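Local coordinates for protein hyperpolarization-activated (Ih) channel (Strongylocentrotus purpuratus, PDB 2PTM) that probably forms part of a hyperpolarization-activated, voltage-gated ion channel, of which this C-terminal region binds the regulatory nucleotide cyclic AMP, at residues 99-104 with 160-165; 105-110 with 154-159. All coordinates share one frame; numbering follows the deposited sequence.

Contact 1. Residues 99-104 with 160-165; sequences FQPADY and ETYCTL
Gln100 runs beside the ring of Tyr162, both side chains pointing the same way. Its CB sits over the rim of one ring face. With CG turned beside the backbone N (chi1 -74°), the next carbon reaches the ring itself, Gln100 CG lying 3.3 Å from Tyr162 CE2. Beyond CG the chain is extended, and at the tip Gln100 NE2 donates to Tyr162 OH at 3.1 Å, nearly straight and in the plane of the amide. NE2 is also bonded to Lys33 O, on helix 28-42. Pro101 shares the ring face used by Gln100 CB: its CD makes a CH-pi contact 3.8 Å from the Tyr162 ring centroid, and Tyr40 stacks with the same ring. An alanine in place of Tyr162 would probably strip packing from Pro101 CD and Gln100 CG, and take one bond from NE2, so that the amide could turn more freely. Phe99 and Cys163 form an antiparallel hydrogen-bonded pair, Phe99 N to Cys163 O and Cys163 N to Phe99 O both 2.9 Å, at the end of strand 95-99 and the start of strand 163-169. One phenol thus offers both a ring face and an accepting oxygen, joining this loop of the cyclic nucleotide-binding domain to helix 28-42.

Contact 2. Residues 105-110 with 154-159; sequences VIQEGT and VASVKC. With CMP (adenosine-3',5'-cyclic-monophosphate), chain C.
Val157 O receives two backbone donors from the facing segment, Val105 N at 2.9 Å and Ile106 N at 3.4 Å, both weak, the first because it is strongly bent. In return, Val157 N gives Ile106 O a sound bond of 2.9 Å. Two successive residues thus oppose one, a classic beta bulge, at Val105, where the chain turns a corner in the beta roll of the cyclic nucleotide-binding domain. Beside the bulge, Val105 CG2 packs on Cys159 SG at 3.5 Å, while Ile106 and Val157 lie side by side and face the nucleotide, Ile106 CD1 and CG2 both near O5' and Val157 CG2 near O4'. Ser156 OG, set beside its own backbone N (chi1 -57°), takes the Glu108 N-H at 2.9 Å and so holds the start of a type II turn, Gln107 to Thr110. Gly109 suits that turn, since a side chain there would crowd the carbonyl O of Glu108, and Thr110 OG1 donates to Gln107 O across it. The Glu108 chain bends at chi2 (-88°), its carboxylate leading away from 154-159, and a water bridges OE2 to Val154 O. Val154 N donates to cyclic AMP O1P at 2.8 Å; Gly143, Glu144, Cys146 and Arg153 also hydrogen-bond the nucleotide.

The chain between the two segments of contact 1 contains all of contact 2, and their centres lie 13 Å apart. They join directly through Cys159: Ala102 N lies 2.7 Å from Cys159 O and Asp103 O 2.9 Å from Cys159 N, both probable hydrogen bonds, so the turn of 99-104 is held to the end of strand 156-159. Strand 163-169 follows strand 156-159 in the chain, and the two lie in different sheets of the domain. Only contact 2 meets the ligand, whereas the side chain of Leu165 in contact 1 stays about 11 Å from the nucleotide. Contact 1 instead faces helix 28-42, and both contacts touch a second subunit of the assembly.

Contact 1. Residues 99-104 with 160-165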
ATOM      1  N   PHE A  99      12.254 -10.450 -20.222  1.00 18.67           N
ATOM      2  CA  PHE A  99      13.518 -11.065 -19.834  1.00 18.48           C
ATOM      3  C   PHE A  99      14.471 -11.130 -21.041  1.00 19.01           C
ATOM      4  O   PHE A  99      14.047 -11.016 -22.199  1.00 20.83           O
ATOM      5  CB  PHE A  99      13.303 -12.479 -19.251  1.00 18.11           C
ATOM      6  CG  PHE A  99      12.680 -12.493 -17.870  1.00 21.79           C
ATOM      7  CD1 PHE A  99      13.479 -12.576 -16.726  1.00 22.52           C
ATOM      8  CD2 PHE A  99      11.302 -12.446 -17.716  1.00 23.20           C
ATOM      9  CE1 PHE A  99      12.924 -12.589 -15.460  1.00 22.54           C
ATOM     10  CE2 PHE A  99      10.724 -12.463 -16.446  1.00 23.44           C
ATOM     11  CZ  PHE A  99      11.542 -12.536 -15.310  1.00 23.69           C
ATOM     12  N   GLN A 100      15.755 -11.316 -20.748  1.00 18.69           N
ATOM     13  CA  GLN A 100      16.822 -11.267 -21.742  1.00 18.54           C
ATOM     14  C   GLN A 100      17.455 -12.635 -21.949  1.00 22.06           C
ATOM     15  O   GLN A 100      17.324 -13.512 -21.103  1.00 22.39           O
ATOM     16  CB  GLN A 100      17.886 -10.257 -21.299  1.00 19.66           C
ATOM     17  CG  GLN A 100      17.417  -8.804 -21.462  1.00 21.40           C
ATOM     18  CD  GLN A 100      18.289  -7.810 -20.743  1.00 23.56           C
ATOM     19  OE1 GLN A 100      18.348  -7.804 -19.516  1.00 23.03           O
ATOM     20  NE2 GLN A 100      18.963  -6.938 -21.504  1.00 23.25           N
ATOM     21  N   PRO A 101      18.148 -12.823 -23.084  1.00 23.75           N
ATOM     22  CA  PRO A 101      18.809 -14.097 -23.378  1.00 22.89           C
ATOM     23  C   PRO A 101      19.660 -14.586 -22.205  1.00 25.54           C
ATOM     24  O   PRO A 101      20.387 -13.787 -21.602  1.00 23.28           O
ATOM     25  CB  PRO A 101      19.700 -13.749 -24.573  1.00 23.03           C
ATOM     26  CG  PRO A 101      18.981 -12.672 -25.260  1.00 22.96           C
ATOM     27  CD  PRO A 101      18.290 -11.862 -24.193  1.00 22.57           C
ATOM     28  N   ALA A 102      19.530 -15.876 -21.889  1.00 21.71           N
ATOM     29  CA  ALA A 102      20.249 -16.537 -20.799  1.00 22.47           C
ATOM     30  C   ALA A 102      19.718 -16.241 -19.378  1.00 23.43           C
ATOM     31  O   ALA A 102      20.208 -16.813 -18.405  1.00 25.70           O
ATOM     32  CB  ALA A 102      21.776 -16.292 -20.903  1.00 25.68           C
ATOM     33  N   ASP A 103      18.720 -15.367 -19.251  1.00 21.98           N
ATOM     34  CA  ASP A 103      18.083 -15.144 -17.949  1.00 20.78           C
ATOM     35  C   ASP A 103      17.375 -16.407 -17.468  1.00 22.86           C
ATOM     36  O   ASP A 103      16.656 -17.050 -18.232  1.00 23.65           O
ATOM     37  CB  ASP A 103      17.032 -14.034 -18.019  1.00 19.88           C
ATOM     38  CG  ASP A 103      17.624 -12.645 -17.964  1.00 24.76           C
ATOM     39  OD1 ASP A 103      18.856 -12.514 -17.769  1.00 30.01           O
ATOM     40  OD2 ASP A 103      16.840 -11.680 -18.114  1.00 22.99           O
ATOM     41  N   TYR A 104      17.555 -16.744 -16.197  1.00 22.95           N
ATOM     42  CA  TYR A 104      16.731 -17.775 -15.573  1.00 23.05           C
ATOM     43  C   TYR A 104      15.461 -17.155 -14.999  1.00 23.91           C
ATOM     44  O   TYR A 104      15.502 -16.463 -13.989  1.00 24.28           O
ATOM     45  CB  TYR A 104      17.503 -18.514 -14.477  1.00 25.34           C
ATOM     46  CG  TYR A 104      18.494 -19.515 -15.015  1.00 27.53           C
ATOM     47  CD1 TYR A 104      18.127 -20.834 -15.247  1.00 31.23           C
ATOM     48  CD2 TYR A 104      19.795 -19.139 -15.296  1.00 32.95           C
ATOM     49  CE1 TYR A 104      19.035 -21.748 -15.744  1.00 35.78           C
ATOM     50  CE2 TYR A 104      20.706 -20.039 -15.788  1.00 36.96           C
ATOM     51  CZ  TYR A 104      20.327 -21.337 -16.012  1.00 39.89           C
ATOM     52  OH  TYR A 104      21.257 -22.210 -16.512  1.00 42.73           O
ATOM     53  N   GLU A 160      16.121 -18.306 -24.149  1.00 22.58           N
ATOM     54  CA  GLU A 160      17.049 -18.418 -25.267  1.00 23.66           C
ATOM     55  C   GLU A 160      17.137 -17.069 -25.980  1.00 26.23           C
ATOM     56  O   GLU A 160      18.201 -16.679 -26.425  1.00 28.78           O
ATOM     57  CB  GLU A 160      16.614 -19.514 -26.255  1.00 28.65           C
ATOM     58  CG  GLU A 160      16.812 -20.938 -25.767  1.00 38.58           C
ATOM     59  CD  GLU A 160      18.232 -21.433 -25.982  1.00 49.35           C
ATOM     60  OE1 GLU A 160      18.393 -22.556 -26.497  1.00 52.48           O
ATOM     61  OE2 GLU A 160      19.185 -20.690 -25.651  1.00 56.48           O
ATOM     62  N   THR A 161      16.011 -16.362 -26.065  1.00 22.86           N
ATOM     63  CA  THR A 161      15.922 -15.111 -26.807  1.00 21.48           C
ATOM     64  C   THR A 161      15.463 -14.045 -25.827  1.00 23.66           C
ATOM     65  O   THR A 161      15.287 -14.336 -24.650  1.00 25.31           O
ATOM     66  CB  THR A 161      14.861 -15.212 -27.911  1.00 22.32           C
ATOM     67  OG1 THR A 161      13.577 -15.432 -27.312  1.00 20.72           O
ATOM     68  CG2 THR A 161      15.160 -16.371 -28.869  1.00 22.81           C
ATOM     69  N   TYR A 162      15.279 -12.814 -26.291  1.00 22.57           N
ATOM     70  CA  TYR A 162      14.490 -11.867 -25.515  1.00 22.97           C
ATOM     71  C   TYR A 162      13.096 -12.469 -25.394  1.00 22.91           C
ATOM     72  O   TYR A 162      12.579 -13.027 -26.366  1.00 22.71           O
ATOM     73  CB  TYR A 162      14.419 -10.503 -26.218  1.00 23.16           C
ATOM     74  CG  TYR A 162      15.524  -9.571 -25.796  1.00 22.38           C
ATOM     75  CD1 TYR A 162      16.783  -9.655 -26.372  1.00 22.64           C
ATOM     76  CD2 TYR A 162      15.312  -8.616 -24.802  1.00 21.67           C
ATOM     77  CE1 TYR A 162      17.805  -8.808 -25.978  1.00 23.59           C
ATOM     78  CE2 TYR A 162      16.318  -7.775 -24.396  1.00 22.90           C
ATOM     79  CZ  TYR A 162      17.567  -7.874 -24.987  1.00 24.19           C
ATOM     80  OH  TYR A 162      18.575  -7.037 -24.589  1.00 24.08           O
ATOM     81  N   CYS A 163      12.484 -12.362 -24.218  1.00 20.67           N
ATOM     82  CA  CYS A 163      11.149 -12.916 -24.006  1.00 19.68           C
ATOM     83  C   CYS A 163      10.231 -11.867 -23.434  1.00 19.62           C
ATOM     84  O   CYS A 163      10.598 -11.156 -22.503  1.00 21.90           O
ATOM     85  CB  CYS A 163      11.186 -14.122 -23.058  1.00 20.80           C
ATOM     86  SG  CYS A 163      12.013 -15.562 -23.785  1.00 25.06           S
ATOM     87  N   THR A 164       9.042 -11.772 -24.004  1.00 16.92           N
ATOM     88  CA  THR A 164       8.009 -10.937 -23.430  1.00 18.84           C
ATOM     89  C   THR A 164       6.963 -11.884 -22.864  1.00 18.61           C
ATOM     90  O   THR A 164       6.407 -12.719 -23.580  1.00 19.98           O
ATOM     91  CB  THR A 164       7.415  -9.994 -24.476  1.00 21.68           C
ATOM     92  OG1 THR A 164       6.947 -10.762 -25.587  1.00 30.13           O
ATOM     93  CG2 THR A 164       8.483  -9.041 -24.978  1.00 16.90           C
ATOM     94  N   LEU A 165       6.732 -11.763 -21.565  1.00 18.42           N
ATOM     95  CA  LEU A 165       5.870 -12.678 -20.826  1.00 15.45           C
ATOM     96  C   LEU A 165       4.767 -11.891 -20.137  1.00 16.27           C
ATOM     97  O   LEU A 165       4.895 -10.673 -19.925  1.00 19.05           O
ATOM     98  CB  LEU A 165       6.684 -13.408 -19.745  1.00 17.96           C
ATOM     99  CG  LEU A 165       7.988 -14.066 -20.195  1.00 15.82           C
ATOM    100  CD1 LEU A 165       8.728 -14.669 -19.007  1.00 17.28           C
ATOM    101  CD2 LEU A 165       7.674 -15.129 -21.239  1.00 16.97           C
TER

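Contact 2. Residues 105-110 with 154-159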
ATOM      1  N   VAL A 105      14.334 -17.387 -15.660  1.00 20.30           N
ATOM      2  CA  VAL A 105      13.052 -16.905 -15.161  1.00 19.46           C
ATOM      3  C   VAL A 105      12.663 -17.698 -13.920  1.00 20.81           C
ATOM      4  O   VAL A 105      12.098 -17.154 -12.973  1.00 23.91           O
ATOM      5  CB  VAL A 105      11.953 -17.070 -16.210  1.00 19.84           C
ATOM      6  CG1 VAL A 105      10.636 -16.437 -15.722  1.00 20.37           C
ATOM      7  CG2 VAL A 105      12.404 -16.464 -17.537  1.00 22.30           C
ATOM      8  N   ILE A 106      12.987 -18.985 -13.938  1.00 18.20           N
ATOM      9  CA  ILE A 106      12.637 -19.905 -12.854  1.00 19.66           C
ATOM     10  C   ILE A 106      13.811 -20.808 -12.553  1.00 23.79           C
ATOM     11  O   ILE A 106      14.462 -21.300 -13.472  1.00 24.63           O
ATOM     12  CB  ILE A 106      11.435 -20.790 -13.243  1.00 18.94           C
ATOM     13  CG1 ILE A 106      10.140 -19.965 -13.266  1.00 19.55           C
ATOM     14  CG2 ILE A 106      11.268 -21.959 -12.260  1.00 21.04           C
ATOM     15  CD1 ILE A 106       8.906 -20.784 -13.709  1.00 19.89           C
ATOM     16  N   GLN A 107      14.076 -21.016 -11.260  1.00 24.05           N
ATOM     17  CA  GLN A 107      15.096 -21.948 -10.798  1.00 28.46           C
ATOM     18  C   GLN A 107      14.449 -23.172 -10.149  1.00 28.51           C
ATOM     19  O   GLN A 107      13.599 -23.040  -9.272  1.00 29.78           O
ATOM     20  CB  GLN A 107      16.005 -21.263  -9.767  1.00 28.84           C
ATOM     21  CG  GLN A 107      16.921 -20.199 -10.349  1.00 33.90           C
ATOM     22  CD  GLN A 107      18.142 -20.796 -11.003  1.00 35.35           C
ATOM     23  OE1 GLN A 107      18.379 -21.998 -10.912  1.00 36.22           O
ATOM     24  NE2 GLN A 107      18.927 -19.961 -11.666  1.00 37.06           N
ATOM     25  N   GLU A 108      14.864 -24.358 -10.580  1.00 27.88           N
ATOM     26  CA  GLU A 108      14.379 -25.601  -9.993  1.00 29.25           C
ATOM     27  C   GLU A 108      14.613 -25.608  -8.491  1.00 34.00           C
ATOM     28  O   GLU A 108      15.670 -25.189  -8.025  1.00 34.58           O
ATOM     29  CB  GLU A 108      15.096 -26.790 -10.635  1.00 30.85           C
ATOM     30  CG  GLU A 108      14.622 -28.160 -10.176  1.00 35.67           C
ATOM     31  CD  GLU A 108      15.354 -28.665  -8.949  1.00 46.28           C
ATOM     32  OE1 GLU A 108      16.521 -28.266  -8.727  1.00 48.15           O
ATOM     33  OE2 GLU A 108      14.757 -29.473  -8.206  1.00 52.01           O
ATOM     34  N   GLY A 109      13.621 -26.073  -7.735  1.00 34.92           N
ATOM     35  CA  GLY A 109      13.789 -26.283  -6.306  1.00 37.63           C
ATOM     36  C   GLY A 109      13.432 -25.111  -5.410  1.00 37.46           C
ATOM     37  O   GLY A 109      13.490 -25.223  -4.188  1.00 38.21           O
ATOM     38  N   THR A 110      13.062 -23.984  -6.003  1.00 35.53           N
ATOM     39  CA  THR A 110      12.677 -22.812  -5.224  1.00 34.65           C
ATOM     40  C   THR A 110      11.159 -22.772  -5.081  1.00 34.05           C
ATOM     41  O   THR A 110      10.450 -23.551  -5.726  1.00 35.78           O
ATOM     42  CB  THR A 110      13.139 -21.509  -5.911  1.00 33.38           C
ATOM     43  OG1 THR A 110      12.502 -21.397  -7.187  1.00 31.08           O
ATOM     44  CG2 THR A 110      14.657 -21.497  -6.108  1.00 32.68           C
ATOM     45  N   VAL A 154       9.723 -27.529 -10.402  1.00 27.73           N
ATOM     46  CA  VAL A 154      10.211 -28.868 -10.754  1.00 29.13           C
ATOM     47  C   VAL A 154      11.282 -28.869 -11.840  1.00 29.78           C
ATOM     48  O   VAL A 154      11.853 -29.911 -12.159  1.00 31.21           O
ATOM     49  CB  VAL A 154       9.067 -29.838 -11.134  1.00 30.95           C
ATOM     50  CG1 VAL A 154       8.004 -29.836 -10.049  1.00 33.78           C
ATOM     51  CG2 VAL A 154       8.468 -29.480 -12.496  1.00 30.52           C
ATOM     52  N   ALA A 155      11.567 -27.691 -12.383  1.00 23.07           N
ATOM     53  CA  ALA A 155      12.530 -27.559 -13.465  1.00 23.38           C
ATOM     54  C   ALA A 155      12.977 -26.114 -13.467  1.00 24.63           C
ATOM     55  O   ALA A 155      12.321 -25.273 -12.859  1.00 26.14           O
ATOM     56  CB  ALA A 155      11.874 -27.906 -14.803  1.00 19.96           C
ATOM     57  N   SER A 156      14.090 -25.813 -14.129  1.00 22.87           N
ATOM     58  CA  SER A 156      14.448 -24.414 -14.352  1.00 23.40           C
ATOM     59  C   SER A 156      13.945 -23.976 -15.723  1.00 21.30           C
ATOM     60  O   SER A 156      13.708 -24.811 -16.601  1.00 24.43           O
ATOM     61  CB  SER A 156      15.962 -24.213 -14.251  1.00 26.52           C
ATOM     62  OG  SER A 156      16.452 -24.650 -12.993  1.00 25.87           O
ATOM     63  N   VAL A 157      13.760 -22.670 -15.907  1.00 20.17           N
ATOM     64  CA  VAL A 157      13.342 -22.151 -17.200  1.00 20.58           C
ATOM     65  C   VAL A 157      14.288 -21.026 -17.574  1.00 22.54           C
ATOM     66  O   VAL A 157      14.410 -20.046 -16.836  1.00 24.19           O
ATOM     67  CB  VAL A 157      11.900 -21.622 -17.150  1.00 17.55           C
ATOM     68  CG1 VAL A 157      11.463 -21.091 -18.529  1.00 17.55           C
ATOM     69  CG2 VAL A 157      10.946 -22.731 -16.650  1.00 18.30           C
ATOM     70  N   LYS A 158      14.959 -21.178 -18.714  1.00 21.11           N
ATOM     71  CA  LYS A 158      16.002 -20.244 -19.129  1.00 20.15           C
ATOM     72  C   LYS A 158      15.668 -19.671 -20.491  1.00 20.36           C
ATOM     73  O   LYS A 158      15.365 -20.412 -21.416  1.00 20.73           O
ATOM     74  CB  LYS A 158      17.353 -20.963 -19.199  1.00 21.68           C
ATOM     75  CG  LYS A 158      18.567 -20.075 -19.489  1.00 23.16           C
ATOM     76  CD  LYS A 158      19.839 -20.927 -19.480  1.00 25.34           C
ATOM     77  CE  LYS A 158      21.109 -20.063 -19.563  1.00 29.43           C
ATOM     78  NZ  LYS A 158      22.327 -20.900 -19.747  1.00 36.05           N
ATOM     79  N   CYS A 159      15.738 -18.348 -20.619  1.00 20.23           N
ATOM     80  CA  CYS A 159      15.451 -17.695 -21.891  1.00 20.37           C
ATOM     81  C   CYS A 159      16.537 -17.937 -22.941  1.00 23.16           C
ATOM     82  O   CYS A 159      17.727 -17.762 -22.669  1.00 26.73           O
ATOM     83  CB  CYS A 159      15.315 -16.193 -21.687  1.00 19.55           C
ATOM     84  SG  CYS A 159      13.944 -15.743 -20.642  1.00 23.34           S
TER
HETATM   85  P   CMP C 401       6.996 -25.098 -12.234  1.00 21.46           P
HETATM   86  O1P CMP C 401       7.474 -26.405 -11.527  1.00 23.37           O
HETATM   87  O2P CMP C 401       6.133 -24.201 -11.481  1.00 20.50           O
HETATM   88  O5' CMP C 401       8.395 -24.507 -12.765  1.00 22.44           O
HETATM   89  C5' CMP C 401       9.073 -24.912 -13.931  1.00 20.34           C
HETATM   90  C4' CMP C 401       8.143 -25.095 -15.123  1.00 20.81           C
HETATM   91  O4' CMP C 401       8.659 -25.851 -16.212  1.00 20.78           O
HETATM   92  C3' CMP C 401       7.005 -25.978 -14.668  1.00 20.30           C
HETATM   93  O3' CMP C 401       6.241 -25.632 -13.564  1.00 23.86           O
HETATM   94  C2' CMP C 401       6.229 -26.344 -15.935  1.00 21.94           C
HETATM   95  O2' CMP C 401       5.515 -25.200 -16.382  1.00 22.16           O
HETATM   96  C1' CMP C 401       7.479 -26.426 -16.877  1.00 17.03           C
HETATM   97  N9  CMP C 401       7.793 -27.781 -17.227  1.00 24.48           N
HETATM   98  C8  CMP C 401       8.385 -28.798 -16.436  1.00 29.79           C
HETATM   99  N7  CMP C 401       8.575 -29.940 -17.119  1.00 26.90           N
HETATM  100  C5  CMP C 401       8.074 -29.687 -18.401  1.00 30.34           C
HETATM  101  C6  CMP C 401       7.949 -30.457 -19.594  1.00 30.95           C
HETATM  102  N6  CMP C 401       8.399 -31.752 -19.641  1.00 35.47           N
HETATM  103  N1  CMP C 401       7.376 -29.882 -20.695  1.00 27.40           N
HETATM  104  C2  CMP C 401       6.964 -28.596 -20.623  1.00 34.91           C
HETATM  105  N3  CMP C 401       7.020 -27.742 -19.578  1.00 24.67           N
HETATM  106  C4  CMP C 401       7.593 -28.320 -18.495  1.00 28.98           C
HETATM  107  O   HOH W   1      13.247 -31.291  -9.727  1.00 64.73           O